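Local structure of uncharacterized protein (Kribbella flavida, 4GB5) at residues T55-L58 with S59-G62. The protein is of unknown function but contains a SnoaL-like domain of the NTF2 clan, a fold that often encloses a small-molecule pocket. Numbering follows the deposited sequence.
Sequences TVPL and SDYG
Val56 and Leu58 both meet Tyr61 in a local contact where the edge strand 54-56 turns into helix 58-69. Pro57 is the N-cap residue, and its carbonyl starts the helical bonding. Tyr61 N donates to Pro57 O at 3.1 Å, and Gly62 N to Leu58 O at 2.9 Å. Asp39 OD1 accepts a hydrogen bond from Leu58 N, a backbone amide in the first turn. On the inner side, Val56 CG2 lies 3.9 Å from Tyr61 CB, and the two side chains cross at about a right angle. Leu58 CD1 reaches Tyr61 CD1 at 3.8 Å, approaching the ring obliquely. With CG anti to the backbone N (chi1 170°), the Tyr61 ring is carried away from the turn. It packs on Leu41 and Ile43 of strand 41-44 and meets His37 edge-to-face. The outer side is more polar and exposed. There Asp60 OD2 stands above the plane of the proline ring, displaced past its CG-CD bond, 3.4 Å from Pro57 CD. This is a strand-to-helix turn with proline at the N-cap position, here within the alpha+beta fold of the NTF2-like clan, to which the SnoaL-like domain belongs.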
# COMPACT_ATOMS: atom_id res chain seq x y z
N THR A 55 -19.63 0.48 -21.21
CA THR A 55 -18.93 -0.75 -21.57
C THR A 55 -18.30 -0.44 -22.91
O THR A 55 -19.03 -0.08 -23.84
CB THR A 55 -19.86 -1.97 -21.65
OG1 THR A 55 -20.46 -2.19 -20.37
CG2 THR A 55 -19.10 -3.17 -22.04
N VAL A 56 -16.97 -0.54 -22.98
CA VAL A 56 -16.22 -0.05 -24.12
C VAL A 56 -15.25 -1.09 -24.65
O VAL A 56 -14.77 -1.93 -23.91
CB VAL A 56 -15.43 1.24 -23.80
CG1 VAL A 56 -16.40 2.35 -23.34
CG2 VAL A 56 -14.34 0.98 -22.77
N PRO A 57 -14.96 -1.05 -25.96
CA PRO A 57 -13.89 -1.90 -26.45
C PRO A 57 -12.59 -1.62 -25.72
O PRO A 57 -12.27 -0.47 -25.40
CB PRO A 57 -13.73 -1.46 -27.90
CG PRO A 57 -15.09 -0.98 -28.28
CD PRO A 57 -15.53 -0.24 -27.05
N LEU A 58 -11.82 -2.67 -25.52
CA LEU A 58 -10.58 -2.51 -24.79
C LEU A 58 -9.60 -1.57 -25.51
O LEU A 58 -8.93 -0.79 -24.84
CB LEU A 58 -9.96 -3.87 -24.49
CG LEU A 58 -8.74 -3.85 -23.60
CD1 LEU A 58 -9.07 -3.18 -22.25
CD2 LEU A 58 -8.26 -5.27 -23.42
N SER A 59 -9.57 -1.58 -26.85
CA SER A 59 -8.62 -0.71 -27.54
C SER A 59 -9.01 0.77 -27.36
O SER A 59 -8.15 1.64 -27.31
CB SER A 59 -8.49 -1.10 -29.00
OG SER A 59 -9.69 -0.86 -29.66
N ASP A 60 -10.31 1.06 -27.27
CA ASP A 60 -10.76 2.41 -26.97
C ASP A 60 -10.29 2.83 -25.57
O ASP A 60 -9.86 3.98 -25.37
CB ASP A 60 -12.29 2.53 -27.02
CG ASP A 60 -12.85 2.52 -28.44
OD1 ASP A 60 -12.07 2.67 -29.41
OD2 ASP A 60 -14.10 2.43 -28.58
N TYR A 61 -10.47 1.94 -24.60
CA TYR A 61 -10.08 2.23 -23.22
C TYR A 61 -8.59 2.50 -23.20
O TYR A 61 -8.13 3.46 -22.59
CB TYR A 61 -10.44 1.02 -22.33
CG TYR A 61 -9.90 1.06 -20.94
CD1 TYR A 61 -8.84 0.25 -20.58
CD2 TYR A 61 -10.45 1.91 -19.99
CE1 TYR A 61 -8.34 0.29 -19.27
CE2 TYR A 61 -9.97 1.96 -18.70
CZ TYR A 61 -8.94 1.14 -18.36
OH TYR A 61 -8.47 1.22 -17.07
N GLY A 62 -7.80 1.65 -23.83
CA GLY A 62 -6.36 1.87 -23.85
C GLY A 62 -5.96 3.19 -24.48
O GLY A 62 -5.09 3.88 -23.95